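Arabinogalactan endo-1,4-beta-galactosidase (Ignisphaera aggregans, PDB 7OSK) probably cleaves beta-1,4-galactosidic linkages inside arabinogalactan chains, this calcium-binding part being the family 53 glycoside hydrolase catalytic domain of a longer archaeal protein. Local coordinates at residues A[90-95]-A[348-353]; A[142-147]-A[191-196]. All coordinates share one frame; numbering follows the deposited sequence.

Contact 1 (A[90-95]-A[348-353]); sequences WIRLRV and GIFYWG
NH1 of R92, which approaches W352 CD1 to 3.5 Å, is gripped by two carboxylates from elsewhere in the chain, through salt bridges to D55 and E292. NH2 of the same guanidinium bonds to Q187, so three partners on its two terminal nitrogens would limit its rotation. The indole carbon meets the guanidinium at its edge, in plane, and the two planes stand 60° apart, which makes this an edge-to-edge meeting rather than a cation-pi stack. The chain behind the charge is used as well: with CG anti to the backbone N (chi1 -180°) and everything extended as far as NE, the methylenes of R92 run across one face of F350. CB lies 3.5 Å from F350 CD1, and CD forms a CH-pi contact 4.3 Å from the ring centroid. W90 completes the apolar group, with its CB 3.6 Å from F350 CE1 and its CE3 in plane at the edge of the phenyl ring. An alanine in place of F350 would probably open a gap between W90 and R92, leaving the arginine methylenes without the ring face they rest on. Nearer the strand ends, R94 and W352 are joined by a water, which accepts from R94 NH1 at 2.9 Å and from W352 NE1 at 3.0 Å and lies in the plane of each group; the other terminal nitrogen of R94 forms a salt bridge with E58. The pair illustrates packing across a TIM-barrel interior: strands 90-95 and 346-352 are not neighbours but flank strand 51-55, and their short axes, 7.9 Å apart, are inclined at 54°. Inside the barrel, I51, L132 and L289, from strands 51-55, 130-135 and 287-293, also pack on F350.

Contact 2 (A[142-147]-A[191-196]); sequences ADPSKQ and EINNGF
P144 lies obliquely across the side chain of E191, its CD 3.5 Å from E191 CB and its CG facing the backbone O of the same residue. The glutamate, with CG beside its backbone N (chi1 -62°) and the chain extended beyond, runs past the proline ring until OE1 lies near P144 CD, while OE2 bonds to S261. From another part of the same loop, N194 directs its amide at the proline backbone: ND2 donates to P144 O at 2.7 Å, meeting a lone pair in the carbonyl plane. Q147 bends at chi2 (-81°), bringing OE1 to 3.2 Å from F196 CB; its NE2 bonds to N190 O. Water 2 donates to E191 O at 2.8 Å and to G195 O at 2.6 Å, and accepts weakly from Q147 NE2. Each loop is folded by a type I turn, D143 to K146 and I192 to G195, and D143 OD1 takes S145 N in an Asx turn. One direct bond, a shared water and a proline ring packed on the methylenes of E191 and N193 thus join the loops that follow TIM-barrel strands 130-135 and 185-188, at their C-terminal ends, implying that shape and backbone carbonyls, more than paired charges, set their fit.

In the fold
The two contacts illustrate how chemistry follows place in a TIM barrel. Contact 1 is close to the centre of the chain and joins strands through the barrel interior, where arginines are held by carboxylates and packed against aromatic rings. Contact 2, about 18 Å away centre to centre, is also largely buried but lies farther out, joining the loops that follow strands 130-135 and 185-188; backbone carbonyls and amide side chains do most of its polar work. No structural element is common to both, and their nearest atoms are about 6 Å apart. E292 nevertheless relates them, forming a salt bridge with R92 of contact 1 while lying close to E191 of contact 2.

Contact 1 (A[90-95]-A[348-353])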
ATOM      1  N   TRP A  90       9.322   7.326  -1.205  1.00 20.92           N
ATOM      2  CA  TRP A  90       8.386   6.637  -2.090  1.00 21.92           C
ATOM      3  C   TRP A  90       6.938   6.912  -1.704  1.00 21.52           C
ATOM      4  O   TRP A  90       6.625   7.127  -0.532  1.00 21.37           O
ATOM      5  CB  TRP A  90       8.639   5.129  -2.074  1.00 21.51           C
ATOM      6  CG  TRP A  90       9.706   4.685  -3.016  1.00 19.63           C
ATOM      7  CD1 TRP A  90      11.052   4.827  -2.858  1.00 21.94           C
ATOM      8  CD2 TRP A  90       9.517   4.010  -4.266  1.00 19.91           C
ATOM      9  NE1 TRP A  90      11.715   4.287  -3.935  1.00 21.81           N
ATOM     10  CE2 TRP A  90      10.794   3.778  -4.812  1.00 20.79           C
ATOM     11  CE3 TRP A  90       8.391   3.582  -4.974  1.00 22.62           C
ATOM     12  CZ2 TRP A  90      10.976   3.138  -6.037  1.00 22.59           C
ATOM     13  CZ3 TRP A  90       8.575   2.945  -6.191  1.00 23.57           C
ATOM     14  CH2 TRP A  90       9.857   2.729  -6.709  1.00 21.46           C
ATOM     15  N   ILE A  91       6.067   6.893  -2.709  1.00 19.81           N
ATOM     16  CA  ILE A  91       4.636   7.103  -2.523  1.00 20.14           C
ATOM     17  C   ILE A  91       3.863   5.936  -3.126  1.00 20.89           C
ATOM     18  O   ILE A  91       4.086   5.562  -4.279  1.00 20.73           O
ATOM     19  CB  ILE A  91       4.163   8.424  -3.175  1.00 20.93           C
ATOM     20  CG1 ILE A  91       4.958   9.617  -2.632  1.00 23.05           C
ATOM     21  CG2 ILE A  91       2.669   8.632  -2.952  1.00 21.06           C
ATOM     22  CD1 ILE A  91       4.776   9.869  -1.142  1.00 22.59           C
ATOM     23  N   ARG A  92       2.955   5.366  -2.340  1.00 19.97           N
ATOM     24  CA  ARG A  92       2.103   4.278  -2.808  1.00 19.77           C
ATOM     25  C   ARG A  92       0.658   4.751  -2.898  1.00 17.78           C
ATOM     26  O   ARG A  92       0.128   5.335  -1.955  1.00 17.53           O
ATOM     27  CB  ARG A  92       2.213   3.069  -1.878  1.00 19.69           C
ATOM     28  CG  ARG A  92       1.364   1.876  -2.286  1.00 18.51           C
ATOM     29  CD  ARG A  92       1.635   0.685  -1.379  1.00 20.13           C
ATOM     30  NE  ARG A  92       0.849  -0.495  -1.749  1.00 21.73           N
ATOM     31  CZ  ARG A  92      -0.310  -0.840  -1.192  1.00 17.33           C
ATOM     32  NH1 ARG A  92      -0.846  -0.101  -0.229  1.00 18.32           N
ATOM     33  NH2 ARG A  92      -0.938  -1.932  -1.600  1.00 17.32           N
ATOM     34  N   LEU A  93       0.031   4.501  -4.044  1.00 18.98           N
ATOM     35  CA  LEU A  93      -1.346   4.922  -4.283  1.00 18.17           C
ATOM     36  C   LEU A  93      -2.168   3.788  -4.875  1.00 16.89           C
ATOM     37  O   LEU A  93      -1.750   3.151  -5.841  1.00 17.22           O
ATOM     38  CB  LEU A  93      -1.385   6.129  -5.226  1.00 19.99           C
ATOM     39  CG  LEU A  93      -0.704   7.415  -4.755  1.00 19.43           C
ATOM     40  CD1 LEU A  93      -0.635   8.412  -5.896  1.00 16.75           C
ATOM     41  CD2 LEU A  93      -1.435   8.011  -3.562  1.00 18.92           C
ATOM     42  N   ARG A  94      -3.336   3.539  -4.291  1.00 19.00           N
ATOM     43  CA  ARG A  94      -4.276   2.580  -4.856  1.00 18.93           C
ATOM     44  C   ARG A  94      -5.142   3.278  -5.896  1.00 16.76           C
ATOM     45  O   ARG A  94      -5.353   4.487  -5.822  1.00 18.75           O
ATOM     46  CB  ARG A  94      -5.149   1.952  -3.766  1.00 18.04           C
ATOM     47  CG  ARG A  94      -5.977   2.945  -2.970  1.00 17.30           C
ATOM     48  CD  ARG A  94      -6.918   2.238  -2.006  1.00 18.37           C
ATOM     49  NE  ARG A  94      -7.611   3.180  -1.129  1.00 19.33           N
ATOM     50  CZ  ARG A  94      -7.116   3.653   0.012  1.00 17.23           C
ATOM     51  NH1 ARG A  94      -5.913   3.278   0.430  1.00 18.98           N
ATOM     52  NH2 ARG A  94      -7.825   4.505   0.737  1.00 13.61           N
ATOM     53  N   VAL A  95      -5.634   2.510  -6.864  1.00 17.92           N
ATOM     54  CA  VAL A  95      -6.484   3.049  -7.919  1.00 19.15           C
ATOM     55  C   VAL A  95      -7.688   2.141  -8.150  1.00 18.63           C
ATOM     56  O   VAL A  95      -7.540   0.978  -8.534  1.00 17.30           O
ATOM     57  CB  VAL A  95      -5.704   3.221  -9.249  1.00 16.82           C
ATOM     58  CG1 VAL A  95      -6.632   3.677 -10.370  1.00 17.32           C
ATOM     59  CG2 VAL A  95      -4.562   4.209  -9.076  1.00 17.00           C
ATOM     60  N   GLY A 348      12.127  -2.545   0.699  1.00 23.09           N
ATOM     61  CA  GLY A 348      11.697  -1.555   1.669  1.00 23.96           C
ATOM     62  C   GLY A 348      10.281  -1.740   2.162  1.00 19.69           C
ATOM     63  O   GLY A 348       9.763  -2.854   2.180  1.00 21.76           O
ATOM     64  N   ILE A 349       9.660  -0.635   2.565  1.00 21.77           N
ATOM     65  CA  ILE A 349       8.354  -0.678   3.207  1.00 18.68           C
ATOM     66  C   ILE A 349       7.472   0.504   2.803  1.00 21.48           C
ATOM     67  O   ILE A 349       7.970   1.547   2.375  1.00 20.86           O
ATOM     68  CB  ILE A 349       8.500  -0.694   4.748  1.00 18.44           C
ATOM     69  CG1 ILE A 349       9.106   0.616   5.250  1.00 18.80           C
ATOM     70  CG2 ILE A 349       9.383  -1.850   5.204  1.00 23.36           C
ATOM     71  CD1 ILE A 349       8.192   1.394   6.152  1.00 20.70           C
ATOM     72  N   PHE A 350       6.159   0.312   2.915  1.00 22.61           N
ATOM     73  CA  PHE A 350       5.199   1.409   2.817  1.00 20.52           C
ATOM     74  C   PHE A 350       4.298   1.416   4.042  1.00 20.28           C
ATOM     75  O   PHE A 350       3.607   0.435   4.315  1.00 21.80           O
ATOM     76  CB  PHE A 350       4.335   1.294   1.560  1.00 19.51           C
ATOM     77  CG  PHE A 350       5.090   1.458   0.276  1.00 17.90           C
ATOM     78  CD1 PHE A 350       5.291   2.712  -0.267  1.00 20.14           C
ATOM     79  CD2 PHE A 350       5.580   0.355  -0.400  1.00 18.20           C
ATOM     80  CE1 PHE A 350       5.977   2.863  -1.455  1.00 21.23           C
ATOM     81  CE2 PHE A 350       6.266   0.501  -1.585  1.00 17.31           C
ATOM     82  CZ  PHE A 350       6.464   1.757  -2.113  1.00 20.88           C
ATOM     83  N   TYR A 351       4.299   2.525   4.771  1.00 20.18           N
ATOM     84  CA  TYR A 351       3.401   2.682   5.903  1.00 19.59           C
ATOM     85  C   TYR A 351       2.014   3.062   5.398  1.00 20.23           C
ATOM     86  O   TYR A 351       1.844   4.108   4.768  1.00 18.86           O
ATOM     87  CB  TYR A 351       3.929   3.741   6.868  1.00 21.83           C
ATOM     88  CG  TYR A 351       3.211   3.742   8.189  1.00 19.39           C
ATOM     89  CD1 TYR A 351       2.012   4.418   8.345  1.00 19.37           C
ATOM     90  CD2 TYR A 351       3.724   3.055   9.278  1.00 18.65           C
ATOM     91  CE1 TYR A 351       1.349   4.417   9.547  1.00 21.17           C
ATOM     92  CE2 TYR A 351       3.068   3.050  10.487  1.00 20.60           C
ATOM     93  CZ  TYR A 351       1.879   3.731  10.618  1.00 22.92           C
ATOM     94  OH  TYR A 351       1.221   3.723  11.825  1.00 24.22           O
ATOM     95  N   TRP A 352       1.025   2.214   5.678  1.00 19.78           N
ATOM     96  CA  TRP A 352      -0.317   2.395   5.127  1.00 20.19           C
ATOM     97  C   TRP A 352      -1.193   3.261   6.028  1.00 20.50           C
ATOM     98  O   TRP A 352      -1.185   3.111   7.250  1.00 21.85           O
ATOM     99  CB  TRP A 352      -0.991   1.038   4.900  1.00 18.39           C
ATOM    100  CG  TRP A 352      -2.240   1.134   4.074  1.00 20.11           C
ATOM    101  CD1 TRP A 352      -2.326   1.114   2.710  1.00 19.96           C
ATOM    102  CD2 TRP A 352      -3.581   1.271   4.556  1.00 19.27           C
ATOM    103  NE1 TRP A 352      -3.637   1.229   2.315  1.00 19.01           N
ATOM    104  CE2 TRP A 352      -4.428   1.326   3.431  1.00 19.26           C
ATOM    105  CE3 TRP A 352      -4.147   1.352   5.830  1.00 17.97           C
ATOM    106  CZ2 TRP A 352      -5.808   1.460   3.541  1.00 20.20           C
ATOM    107  CZ3 TRP A 352      -5.518   1.484   5.939  1.00 21.57           C
ATOM    108  CH2 TRP A 352      -6.334   1.536   4.801  1.00 21.76           C
ATOM    109  N   GLY A 353      -1.948   4.165   5.413  1.00 18.71           N
ATOM    110  CA  GLY A 353      -2.825   5.058   6.148  1.00 19.00           C
ATOM    111  C   GLY A 353      -2.048   6.149   6.860  1.00 20.20           C
ATOM    112  O   GLY A 353      -2.484   6.670   7.885  1.00 18.61           O
TER
HETATM  113  O   HOH W   1      -3.976   1.398  -0.628  1.00 16.22           O

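Contact 2 (A[142-147]-A[191-196])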
ATOM      1  N   ALA A 142     -10.486  -3.899  -2.090  1.00 16.63           N
ATOM      2  CA  ALA A 142     -10.194  -5.278  -2.448  1.00 16.13           C
ATOM      3  C   ALA A 142      -9.134  -5.865  -1.520  1.00 17.82           C
ATOM      4  O   ALA A 142      -8.115  -5.233  -1.237  1.00 18.94           O
ATOM      5  CB  ALA A 142      -9.739  -5.370  -3.896  1.00 18.86           C
ATOM      6  N   ASP A 143      -9.400  -7.074  -1.038  1.00 17.75           N
ATOM      7  CA  ASP A 143      -8.470  -7.809  -0.193  1.00 18.71           C
ATOM      8  C   ASP A 143      -8.843  -9.289  -0.306  1.00 19.47           C
ATOM      9  O   ASP A 143      -9.741  -9.628  -1.073  1.00 19.27           O
ATOM     10  CB  ASP A 143      -8.531  -7.294   1.246  1.00 16.17           C
ATOM     11  CG  ASP A 143      -9.914  -7.393   1.840  1.00 19.11           C
ATOM     12  OD1 ASP A 143     -10.356  -8.521   2.137  1.00 17.70           O
ATOM     13  OD2 ASP A 143     -10.554  -6.335   2.020  1.00 22.96           O
ATOM     14  N   PRO A 144      -8.161 -10.182   0.435  1.00 19.09           N
ATOM     15  CA  PRO A 144      -8.468 -11.606   0.245  1.00 17.81           C
ATOM     16  C   PRO A 144      -9.870 -12.041   0.674  1.00 17.52           C
ATOM     17  O   PRO A 144     -10.159 -13.232   0.573  1.00 20.09           O
ATOM     18  CB  PRO A 144      -7.413 -12.302   1.111  1.00 19.21           C
ATOM     19  CG  PRO A 144      -6.284 -11.339   1.168  1.00 20.12           C
ATOM     20  CD  PRO A 144      -6.940  -9.999   1.238  1.00 18.19           C
ATOM     21  N   SER A 145     -10.712 -11.118   1.133  1.00 18.11           N
ATOM     22  CA  SER A 145     -12.079 -11.456   1.530  1.00 18.39           C
ATOM     23  C   SER A 145     -13.101 -10.882   0.547  1.00 18.19           C
ATOM     24  O   SER A 145     -14.254 -11.311   0.518  1.00 18.27           O
ATOM     25  CB  SER A 145     -12.368 -10.951   2.945  1.00 18.49           C
ATOM     26  OG  SER A 145     -12.428  -9.536   2.985  1.00 18.98           O
ATOM     27  N   LYS A 146     -12.672  -9.913  -0.256  1.00 18.83           N
ATOM     28  CA  LYS A 146     -13.533  -9.317  -1.275  1.00 20.07           C
ATOM     29  C   LYS A 146     -12.703  -8.875  -2.475  1.00 17.48           C
ATOM     30  O   LYS A 146     -11.753  -8.113  -2.332  1.00 17.10           O
ATOM     31  CB  LYS A 146     -14.320  -8.133  -0.696  1.00 19.67           C
ATOM     32  CG  LYS A 146     -13.462  -7.038  -0.066  1.00 20.09           C
ATOM     33  CD  LYS A 146     -14.262  -6.220   0.941  1.00 18.66           C
ATOM     34  CE  LYS A 146     -13.445  -5.067   1.507  1.00 20.69           C
ATOM     35  NZ  LYS A 146     -14.281  -4.087   2.265  1.00 21.12           N
ATOM     36  N   GLN A 147     -13.061  -9.382  -3.651  1.00 19.22           N
ATOM     37  CA  GLN A 147     -12.391  -9.020  -4.897  1.00 19.73           C
ATOM     38  C   GLN A 147     -13.434  -8.782  -5.982  1.00 19.66           C
ATOM     39  O   GLN A 147     -13.480  -9.499  -6.981  1.00 23.01           O
ATOM     40  CB  GLN A 147     -11.412 -10.115  -5.332  1.00 19.82           C
ATOM     41  CG  GLN A 147     -10.212 -10.300  -4.410  1.00 19.72           C
ATOM     42  CD  GLN A 147      -9.108  -9.281  -4.651  1.00 20.10           C
ATOM     43  OE1 GLN A 147      -9.087  -8.595  -5.674  1.00 20.31           O
ATOM     44  NE2 GLN A 147      -8.181  -9.180  -3.707  1.00 18.95           N
ATOM     45  N   GLU A 191      -3.430  -7.629  -2.504  1.00 19.97           N
ATOM     46  CA  GLU A 191      -3.508  -8.813  -1.658  1.00 19.00           C
ATOM     47  C   GLU A 191      -4.286  -9.921  -2.365  1.00 19.43           C
ATOM     48  O   GLU A 191      -5.376 -10.311  -1.942  1.00 19.28           O
ATOM     49  CB  GLU A 191      -4.149  -8.463  -0.314  1.00 17.23           C
ATOM     50  CG  GLU A 191      -3.356  -7.437   0.481  1.00 18.41           C
ATOM     51  CD  GLU A 191      -3.992  -7.097   1.814  1.00 18.31           C
ATOM     52  OE1 GLU A 191      -5.009  -7.724   2.173  1.00 20.53           O
ATOM     53  OE2 GLU A 191      -3.468  -6.202   2.507  1.00 20.08           O
ATOM     54  N   ILE A 192      -3.702 -10.421  -3.449  1.00 18.75           N
ATOM     55  CA  ILE A 192      -4.366 -11.375  -4.330  1.00 19.88           C
ATOM     56  C   ILE A 192      -4.134 -12.819  -3.879  1.00 19.02           C
ATOM     57  O   ILE A 192      -3.951 -13.714  -4.702  1.00 19.91           O
ATOM     58  CB  ILE A 192      -3.882 -11.199  -5.788  1.00 18.25           C
ATOM     59  CG1 ILE A 192      -2.353 -11.174  -5.846  1.00 19.61           C
ATOM     60  CG2 ILE A 192      -4.426  -9.906  -6.370  1.00 19.45           C
ATOM     61  CD1 ILE A 192      -1.784 -11.688  -7.148  1.00 18.54           C
ATOM     62  N   ASN A 193      -4.147 -13.035  -2.567  1.00 17.52           N
ATOM     63  CA  ASN A 193      -3.969 -14.368  -1.998  1.00 19.64           C
ATOM     64  C   ASN A 193      -4.958 -15.368  -2.588  1.00 20.89           C
ATOM     65  O   ASN A 193      -4.569 -16.423  -3.093  1.00 22.39           O
ATOM     66  CB  ASN A 193      -4.131 -14.324  -0.474  1.00 20.64           C
ATOM     67  CG  ASN A 193      -3.125 -13.404   0.197  1.00 20.40           C
ATOM     68  OD1 ASN A 193      -2.824 -12.322  -0.308  1.00 17.12           O
ATOM     69  ND2 ASN A 193      -2.598 -13.835   1.341  1.00 20.83           N
ATOM     70  N   ASN A 194      -6.239 -15.019  -2.525  1.00 20.04           N
ATOM     71  CA  ASN A 194      -7.303 -15.863  -3.049  1.00 20.24           C
ATOM     72  C   ASN A 194      -7.671 -15.436  -4.463  1.00 20.79           C
ATOM     73  O   ASN A 194      -8.792 -15.656  -4.923  1.00 19.33           O
ATOM     74  CB  ASN A 194      -8.522 -15.799  -2.131  1.00 19.20           C
ATOM     75  CG  ASN A 194      -8.204 -16.246  -0.719  1.00 16.05           C
ATOM     76  OD1 ASN A 194      -7.384 -17.137  -0.511  1.00 15.57           O
ATOM     77  ND2 ASN A 194      -8.845 -15.621   0.261  1.00 17.17           N
ATOM     78  N   GLY A 195      -6.711 -14.821  -5.147  1.00 19.90           N
ATOM     79  CA  GLY A 195      -6.926 -14.323  -6.489  1.00 20.01           C
ATOM     80  C   GLY A 195      -7.611 -12.970  -6.484  1.00 21.80           C
ATOM     81  O   GLY A 195      -7.741 -12.329  -5.441  1.00 21.93           O
ATOM     82  N   PHE A 196      -8.048 -12.542  -7.664  1.00 23.00           N
ATOM     83  CA  PHE A 196      -8.759 -11.277  -7.836  1.00 22.57           C
ATOM     84  C   PHE A 196      -9.809 -11.441  -8.924  1.00 21.19           C
ATOM     85  O   PHE A 196      -9.813 -12.442  -9.636  1.00 24.78           O
ATOM     86  CB  PHE A 196      -7.802 -10.117  -8.179  1.00 21.08           C
ATOM     87  CG  PHE A 196      -7.158 -10.205  -9.555  1.00 22.51           C
ATOM     88  CD1 PHE A 196      -6.824 -11.426 -10.129  1.00 22.13           C
ATOM     89  CD2 PHE A 196      -6.873  -9.045 -10.265  1.00 23.08           C
ATOM     90  CE1 PHE A 196      -6.229 -11.486 -11.383  1.00 21.69           C
ATOM     91  CE2 PHE A 196      -6.278  -9.103 -11.520  1.00 25.70           C
ATOM     92  CZ  PHE A 196      -5.956 -10.321 -12.077  1.00 22.23           C
TER
HETATM   93  O   HOH W   2      -7.235 -12.213  -2.902  1.00 19.48           O